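Local coordinates for peroxisomal membrane protein PEX15 (Saccharomyces cerevisiae, PDB 5VXV) that anchors the Pex1/Pex6 AAA-ATPase to the peroxisomal membrane, where that complex extracts the PEX5 receptor, at residues K23-G28 / L60-E65; N68-D73 / F98-K103. All coordinates share one frame; numbering follows the deposited sequence. Where two conformers were deposited one is given.

Contact 1 of 2, residues K23-G28 / L60-E65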
ATOM      1  N   LYS A  23       1.441   1.945  22.465  1.00 21.26           N
ATOM      2  CA  LYS A  23       1.539   3.220  23.167  1.00 21.57           C
ATOM      3  C   LYS A  23       0.729   4.301  22.459  1.00 21.99           C
ATOM      4  O   LYS A  23       0.055   5.107  23.111  1.00 22.31           O
ATOM      5  CB  LYS A  23       3.002   3.645  23.294  1.00 21.46           C
ATOM      6  CG  LYS A  23       3.214   4.921  24.110  1.00 23.66           C
ATOM      7  CD  LYS A  23       2.701   4.770  25.533  1.00 27.77           C
HETATM    8  N   MSE A  24       0.784   4.339  21.131  1.00 22.00           N
HETATM    9  CA  MSE A  24      -0.008   5.301  20.373  1.00 22.40           C
HETATM   10  C   MSE A  24      -1.485   5.111  20.695  1.00 23.56           C
HETATM   11  O   MSE A  24      -2.228   6.080  20.855  1.00 23.01           O
HETATM   12  CB  MSE A  24       0.235   5.148  18.866  1.00 22.35           C
HETATM   13  CG  MSE A  24       1.655   5.480  18.422  1.00 22.22           C
HETATM   14 SE   MSE A  24       1.878   5.523  16.478  1.00 22.26          SE
HETATM   15  CE  MSE A  24       1.034   7.246  16.125  1.00 22.90           C
ATOM     16  N   SER A  25      -1.904   3.847  20.791  1.00 22.35           N
ATOM     17  CA  SER A  25      -3.291   3.547  21.130  1.00 22.53           C
ATOM     18  C   SER A  25      -3.609   3.960  22.560  1.00 22.69           C
ATOM     19  O   SER A  25      -4.661   4.557  22.819  1.00 23.83           O
ATOM     20  CB  SER A  25      -3.565   2.056  20.935  1.00 23.07           C
ATOM     21  OG  SER A  25      -4.865   1.714  21.380  1.00 22.44           O
ATOM     22  N   GLU A  26      -2.710   3.654  23.497  1.00 22.43           N
ATOM     23  CA  GLU A  26      -2.938   3.986  24.901  1.00 24.10           C
ATOM     24  C   GLU A  26      -3.171   5.479  25.086  1.00 25.70           C
ATOM     25  O   GLU A  26      -4.024   5.887  25.883  1.00 27.48           O
ATOM     26  CB  GLU A  26      -1.746   3.519  25.739  1.00 25.08           C
ATOM     27  CG  GLU A  26      -1.840   3.836  27.226  1.00 29.68           C
ATOM     28  CD  GLU A  26      -0.528   3.603  27.953  1.00 34.24           C
ATOM     29  N   VAL A  27      -2.417   6.316  24.364  1.00 23.75           N
ATOM     30  CA  VAL A  27      -2.502   7.762  24.555  1.00 24.61           C
ATOM     31  C   VAL A  27      -3.556   8.418  23.675  1.00 24.89           C
ATOM     32  O   VAL A  27      -3.833   9.615  23.848  1.00 24.34           O
ATOM     33  CB  VAL A  27      -1.135   8.433  24.309  1.00 27.97           C
ATOM     34  CG1 VAL A  27      -0.056   7.773  25.162  1.00 30.92           C
ATOM     35  CG2 VAL A  27      -0.752   8.393  22.835  1.00 28.77           C
ATOM     36  N   GLY A  28      -4.150   7.683  22.738  1.00 21.73           N
ATOM     37  CA  GLY A  28      -5.221   8.215  21.920  1.00 21.88           C
ATOM     38  C   GLY A  28      -4.801   8.800  20.591  1.00 20.30           C
ATOM     39  O   GLY A  28      -5.577   9.554  19.994  1.00 21.13           O
ATOM     40  N   LEU A  60      -6.975  -6.074  21.395  1.00 32.96           N
ATOM     41  CA  LEU A  60      -8.256  -5.852  20.730  1.00 34.51           C
ATOM     42  C   LEU A  60      -8.499  -4.371  20.461  1.00 30.32           C
ATOM     43  O   LEU A  60      -8.929  -3.997  19.363  1.00 28.35           O
ATOM     44  CB  LEU A  60      -9.392  -6.441  21.566  1.00 39.77           C
ATOM     45  CG  LEU A  60      -9.493  -7.969  21.549  1.00 43.22           C
ATOM     46  N   THR A  61      -8.237  -3.509  21.447  1.00 28.04           N
ATOM     47  CA  THR A  61      -8.460  -2.078  21.252  1.00 27.23           C
ATOM     48  C   THR A  61      -7.568  -1.536  20.141  1.00 24.11           C
ATOM     49  O   THR A  61      -8.038  -0.839  19.235  1.00 24.89           O
ATOM     50  CB  THR A  61      -8.216  -1.322  22.559  1.00 30.71           C
ATOM     51  OG1 THR A  61      -9.123  -1.792  23.564  1.00 35.37           O
ATOM     52  CG2 THR A  61      -8.423   0.180  22.366  1.00 29.17           C
ATOM     53  N   LEU A  62      -6.270  -1.844  20.198  1.00 22.98           N
ATOM     54  CA  LEU A  62      -5.363  -1.406  19.141  1.00 21.62           C
ATOM     55  C   LEU A  62      -5.809  -1.932  17.784  1.00 20.68           C
ATOM     56  O   LEU A  62      -5.797  -1.199  16.789  1.00 21.31           O
ATOM     57  CB  LEU A  62      -3.937  -1.864  19.451  1.00 22.57           C
ATOM     58  CG  LEU A  62      -2.907  -1.691  18.330  1.00 23.39           C
ATOM     59  CD1 LEU A  62      -2.842  -0.241  17.867  1.00 21.64           C
ATOM     60  CD2 LEU A  62      -1.535  -2.160  18.785  1.00 26.17           C
ATOM     61  N   GLN A  63      -6.208  -3.203  17.725  1.00 22.71           N
ATOM     62  CA  GLN A  63      -6.624  -3.788  16.457  1.00 25.55           C
ATOM     63  C   GLN A  63      -7.835  -3.061  15.887  1.00 24.58           C
ATOM     64  O   GLN A  63      -7.888  -2.776  14.687  1.00 22.79           O
ATOM     65  CB  GLN A  63      -6.923  -5.274  16.647  1.00 29.76           C
ATOM     66  CG  GLN A  63      -6.899  -6.073  15.354  1.00 32.74           C
ATOM     67  CD  GLN A  63      -6.857  -7.573  15.581  1.00 34.02           C
ATOM     68  OE1 GLN A  63      -7.601  -8.325  14.952  1.00 39.81           O
ATOM     69  NE2 GLN A  63      -5.974  -8.019  16.471  1.00 29.46           N
ATOM     70  N   SER A  64      -8.816  -2.742  16.736  1.00 23.91           N
ATOM     71  CA  SER A  64     -10.006  -2.049  16.253  1.00 23.40           C
ATOM     72  C   SER A  64      -9.657  -0.663  15.727  1.00 21.74           C
ATOM     73  O   SER A  64     -10.251  -0.195  14.748  1.00 21.27           O
ATOM     74  CB  SER A  64     -11.048  -1.951  17.367  1.00 27.15           C
ATOM     75  OG  SER A  64     -10.670  -0.993  18.341  1.00 31.67           O
ATOM     76  N   GLU A  65      -8.692   0.008  16.359  1.00 21.83           N
ATOM     77  CA  GLU A  65      -8.323   1.354  15.931  1.00 20.72           C
ATOM     78  C   GLU A  65      -7.548   1.324  14.620  1.00 20.53           C
ATOM     79  O   GLU A  65      -7.749   2.187  13.756  1.00 22.48           O
ATOM     80  CB  GLU A  65      -7.522   2.045  17.034  1.00 20.87           C
ATOM     81  CG  GLU A  65      -8.376   2.378  18.251  1.00 22.18           C
ATOM     82  CD  GLU A  65      -7.573   2.865  19.444  1.00 25.25           C
ATOM     83  OE1 GLU A  65      -8.200   3.243  20.456  1.00 28.24           O
ATOM     84  OE2 GLU A  65      -6.324   2.870  19.379  1.00 24.79           O
TER
HETATM   85  O   HOH W   1      -7.302   4.175  22.643  1.00 26.45           O

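Contact 2 of 2, residues N68-D73 / F98-K103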
ATOM      1  N   ASN A  68     -10.047   0.640  11.765  0.57 23.26           N
ATOM      2  CA  ASN A  68     -10.850   1.796  11.384  0.57 23.18           C
ATOM      3  C   ASN A  68     -10.129   2.657  10.354  0.57 21.47           C
ATOM      4  O   ASN A  68     -10.778   3.289   9.513  0.57 22.11           O
ATOM      5  CB  ASN A  68     -11.195   2.624  12.620  0.57 24.61           C
ATOM      6  CG  ASN A  68     -12.500   3.376  12.470  0.57 25.63           C
ATOM      7  N   ILE A  69      -8.796   2.686  10.393  1.00 18.46           N
ATOM      8  CA  ILE A  69      -8.049   3.535   9.471  1.00 16.54           C
ATOM      9  C   ILE A  69      -7.870   2.871   8.108  1.00 16.76           C
ATOM     10  O   ILE A  69      -7.752   3.570   7.094  1.00 17.08           O
ATOM     11  CB  ILE A  69      -6.684   3.911  10.076  1.00 17.00           C
ATOM     12  CG1 ILE A  69      -6.856   4.588  11.441  1.00 17.93           C
ATOM     13  CG2 ILE A  69      -5.903   4.819   9.129  1.00 17.60           C
ATOM     14  CD1 ILE A  69      -7.722   5.839  11.431  1.00 18.42           C
ATOM     15  N   PHE A  70      -7.834   1.537   8.046  1.00 15.74           N
ATOM     16  CA  PHE A  70      -7.474   0.839   6.814  1.00 16.43           C
ATOM     17  C   PHE A  70      -8.590  -0.041   6.259  1.00 17.04           C
ATOM     18  O   PHE A  70      -8.354  -0.779   5.294  1.00 17.88           O
ATOM     19  CB  PHE A  70      -6.214  -0.005   7.033  1.00 17.00           C
ATOM     20  CG  PHE A  70      -5.006   0.802   7.420  1.00 16.14           C
ATOM     21  CD1 PHE A  70      -4.530   1.805   6.590  1.00 15.97           C
ATOM     22  CD2 PHE A  70      -4.345   0.553   8.606  1.00 15.87           C
ATOM     23  CE1 PHE A  70      -3.423   2.547   6.939  1.00 15.90           C
ATOM     24  CE2 PHE A  70      -3.237   1.294   8.965  1.00 16.22           C
ATOM     25  CZ  PHE A  70      -2.773   2.293   8.128  1.00 15.44           C
ATOM     26  N   THR A  71      -9.789   0.010   6.834  1.00 17.20           N
ATOM     27  CA  THR A  71     -10.955  -0.655   6.261  1.00 18.87           C
ATOM     28  C   THR A  71     -11.631   0.327   5.311  1.00 18.74           C
ATOM     29  O   THR A  71     -12.032   1.421   5.724  1.00 17.41           O
ATOM     30  CB  THR A  71     -11.913  -1.124   7.357  1.00 21.02           C
ATOM     31  OG1 THR A  71     -11.248  -2.076   8.196  1.00 20.75           O
ATOM     32  CG2 THR A  71     -13.153  -1.781   6.760  1.00 23.32           C
ATOM     33  N   LEU A  72     -11.769  -0.078   4.045  1.00 19.69           N
ATOM     34  CA  LEU A  72     -11.929   0.886   2.959  1.00 18.82           C
ATOM     35  C   LEU A  72     -13.181   1.743   3.100  1.00 21.00           C
ATOM     36  O   LEU A  72     -13.173   2.909   2.687  1.00 21.68           O
ATOM     37  CB  LEU A  72     -11.940   0.156   1.615  1.00 19.94           C
ATOM     38  CG  LEU A  72     -10.650  -0.580   1.248  1.00 21.95           C
ATOM     39  CD1 LEU A  72     -10.812  -1.312  -0.076  1.00 25.11           C
ATOM     40  CD2 LEU A  72      -9.469   0.384   1.186  1.00 21.16           C
ATOM     41  N   ASP A  73     -14.260   1.205   3.664  1.00 22.63           N
ATOM     42  CA  ASP A  73     -15.538   1.904   3.659  1.00 25.31           C
ATOM     43  C   ASP A  73     -15.866   2.590   4.981  1.00 23.78           C
ATOM     44  O   ASP A  73     -16.992   3.069   5.146  1.00 24.98           O
ATOM     45  CB  ASP A  73     -16.665   0.941   3.281  1.00 29.61           C
ATOM     46  CG  ASP A  73     -16.697  -0.297   4.155  1.00 34.86           C
ATOM     47  OD1 ASP A  73     -15.973  -0.333   5.171  1.00 34.89           O
ATOM     48  OD2 ASP A  73     -17.456  -1.234   3.824  1.00 39.12           O
ATOM     49  N   PHE A  98      -1.556   1.783   0.942  1.00 13.76           N
ATOM     50  CA  PHE A  98      -2.195   0.706   0.192  1.00 12.64           C
ATOM     51  C   PHE A  98      -1.785  -0.658   0.738  1.00 13.53           C
ATOM     52  O   PHE A  98      -2.620  -1.563   0.857  1.00 13.78           O
ATOM     53  CB  PHE A  98      -1.859   0.818  -1.299  1.00 13.39           C
ATOM     54  CG  PHE A  98      -2.589   1.930  -2.019  1.00 13.03           C
ATOM     55  CD1 PHE A  98      -3.922   2.198  -1.748  1.00 13.18           C
ATOM     56  CD2 PHE A  98      -1.939   2.706  -2.966  1.00 14.21           C
ATOM     57  CE1 PHE A  98      -4.591   3.213  -2.410  1.00 14.18           C
ATOM     58  CE2 PHE A  98      -2.605   3.723  -3.630  1.00 14.74           C
ATOM     59  CZ  PHE A  98      -3.932   3.975  -3.349  1.00 13.76           C
ATOM     60  N   ARG A  99      -0.510  -0.824   1.095  1.00 13.08           N
ATOM     61  CA  ARG A  99      -0.074  -2.103   1.650  1.00 12.15           C
ATOM     62  C   ARG A  99      -0.785  -2.397   2.966  1.00 12.60           C
ATOM     63  O   ARG A  99      -1.086  -3.557   3.271  1.00 12.96           O
ATOM     64  CB  ARG A  99       1.442  -2.113   1.838  1.00 13.17           C
ATOM     65  CG  ARG A  99       2.221  -2.231   0.537  1.00 14.55           C
ATOM     66  CD  ARG A  99       3.663  -2.663   0.778  1.00 16.48           C
ATOM     67  NE  ARG A  99       4.447  -1.631   1.453  1.00 15.88           N
ATOM     68  CZ  ARG A  99       5.211  -0.732   0.838  1.00 18.22           C
ATOM     69  NH1 ARG A  99       5.316  -0.717  -0.485  1.00 19.48           N
ATOM     70  NH2 ARG A  99       5.879   0.160   1.554  1.00 19.21           N
ATOM     71  N   CYS A 100      -1.065  -1.360   3.761  1.00 13.10           N
ATOM     72  CA  CYS A 100      -1.793  -1.564   5.010  1.00 12.52           C
ATOM     73  C   CYS A 100      -3.235  -1.986   4.747  1.00 13.38           C
ATOM     74  O   CYS A 100      -3.770  -2.852   5.449  1.00 14.13           O
ATOM     75  CB  CYS A 100      -1.749  -0.294   5.860  1.00 13.31           C
ATOM     76  SG  CYS A 100      -0.114   0.071   6.540  1.00 15.01           S
ATOM     77  N   CYS A 101      -3.882  -1.392   3.741  1.00 13.92           N
ATOM     78  CA  CYS A 101      -5.223  -1.834   3.368  1.00 13.27           C
ATOM     79  C   CYS A 101      -5.209  -3.292   2.928  1.00 13.57           C
ATOM     80  O   CYS A 101      -6.113  -4.064   3.268  1.00 14.63           O
ATOM     81  CB  CYS A 101      -5.779  -0.950   2.251  1.00 13.88           C
ATOM     82  SG  CYS A 101      -6.044   0.776   2.714  1.00 16.25           S
ATOM     83  N   ILE A 102      -4.183  -3.684   2.173  1.00 13.65           N
ATOM     84  CA  ILE A 102      -4.056  -5.066   1.724  1.00 13.45           C
ATOM     85  C   ILE A 102      -3.907  -6.003   2.916  1.00 14.90           C
ATOM     86  O   ILE A 102      -4.483  -7.095   2.945  1.00 14.12           O
ATOM     87  CB  ILE A 102      -2.870  -5.185   0.749  1.00 13.38           C
ATOM     88  CG1 ILE A 102      -3.189  -4.452  -0.558  1.00 13.92           C
ATOM     89  CG2 ILE A 102      -2.520  -6.647   0.473  1.00 15.42           C
ATOM     90  CD1 ILE A 102      -1.978  -4.163  -1.416  1.00 14.59           C
ATOM     91  N   LYS A 103      -3.135  -5.582   3.920  1.00 14.88           N
ATOM     92  CA  LYS A 103      -2.911  -6.432   5.087  0.53 15.30           C
ATOM     93  C   LYS A 103      -4.208  -6.712   5.834  1.00 14.68           C
ATOM     94  O   LYS A 103      -4.378  -7.801   6.396  1.00 14.93           O
ATOM     95  CB  LYS A 103      -1.887  -5.787   6.018  0.53 16.05           C
ATOM     96  CG  LYS A 103      -0.454  -6.020   5.580  0.53 17.58           C
ATOM     97  CD  LYS A 103       0.532  -5.286   6.465  0.53 19.78           C
ATOM     98  CE  LYS A 103       1.951  -5.440   5.946  0.53 20.39           C
ATOM     99  NZ  LYS A 103       2.910  -4.586   6.696  0.53 20.99           N
TER
HETATM  100  O   HOH W   2      -8.586  -2.792   3.482  1.00 17.89           O

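Contact 1 of 2, residues K23-G28 / L60-E65
The first torsions of S25 and E65 turn S25 OG and the E65 carboxylate toward each other. S25 carries OG anti to its own backbone N (chi1 174°). E65 has CG anti to its carbonyl carbon (chi1 -70°) and runs extended from there to the carboxylate. This is a helix-helix crossing in the mainly helical, probably cytoplasmic domain: the axes of 23-27 and 60-65 stand 89° apart, and S25 and L62 are the backbone neighbours, with CA atoms 5.7 Å apart. At so steep an angle the helices touch over a small patch, centred on S25. S25 OG donates to E65 OE2 at 2.7 Å, arriving from above the carboxylate plane. E65 OE1 takes a hydrogen from water 1 at 2.5 Å, and the same water donates to the carbonyl O of S25. S25 thus holds OE2 directly through its hydroxyl, and OE1 through water from its backbone carbonyl. An alanine in place of E65 would probably leave the S25 hydroxyl without its acceptor and water 1 without one of its two. I30, in the loop after helix 17-27, also touches S25, L62 and E65. T61 CG2 lies near the serine hydroxyl, and the apolar contact is L62 CD1, 3.9 Å from S25 CB.

Contact 2 of 2, residues N68-D73 / F98-K103
F70 and C100 make the aromatic part of this contact. The CB of C100 sits over one face of the F70 ring, 3.4 Å from the ring centroid and 9° off the normal, a CH-pi contact. The nearest ring atom is F70 CE1, 3.5 Å from C100 CB, but all six ring carbons lie within 4 Å of that CB, as expected for an atom almost over the ring centre. The sulfur lies over the same face but is displaced toward CZ, with C100 SG 4.2 Å from the centroid of the F70 ring. This is a cysteine sulfur-aromatic contact. C100 has SG anti to its carbonyl carbon (chi1 -70°), which puts the sulfur over the CZ side of the face. I69 CG2 sits over the centre of the opposite face, so the ring is held between its own neighbour in sequence and the other helix. C49 of helix 39-51 touches both F70 and C100.

The contact packs the C-terminal end of helix 60-70, and the turn that follows it, against the middle of helix 91-108 in the interior of the helical domain. T71 is the first residue to leave helical angles.

The apolar part beyond the ring centres on C101. C101 SG lies 3.8 Å from L72 CD2, and it also approaches the F70 ring obliquely. L72 reaches C101 with the end of its side chain and also touches E121 and L122 of helix 112-136.

The polar part runs through water. No direct hydrogen bond joins the segments. Instead water 2 donates to F70 O at 2.7 Å and to C101 O at 2.8 Å, linking the chain where helix 60-70 ends to the backbone of helix 91-108.

Contact 1 and contact 2 share helix 60-70. Contact 1 uses its first turns and contact 2 its last turn and the turn beyond. Their centres are about 16 Å apart. They come in series along the chain: the pairing of 23-28 with 60-65 closes before that of 68-73 with 98-103 opens. The centre of contact 1 is about 21 Å from the centre of the chain, that of contact 2 about 8 Å; the first is partly buried, the second fully. Helix 60-70 therefore joins helix 17-27, the second helix of the chain, near the edge of the probably cytoplasmic domain, to helix 91-108 in its interior. Helix 39-51 packs beside both, touching M24, F70 and C100.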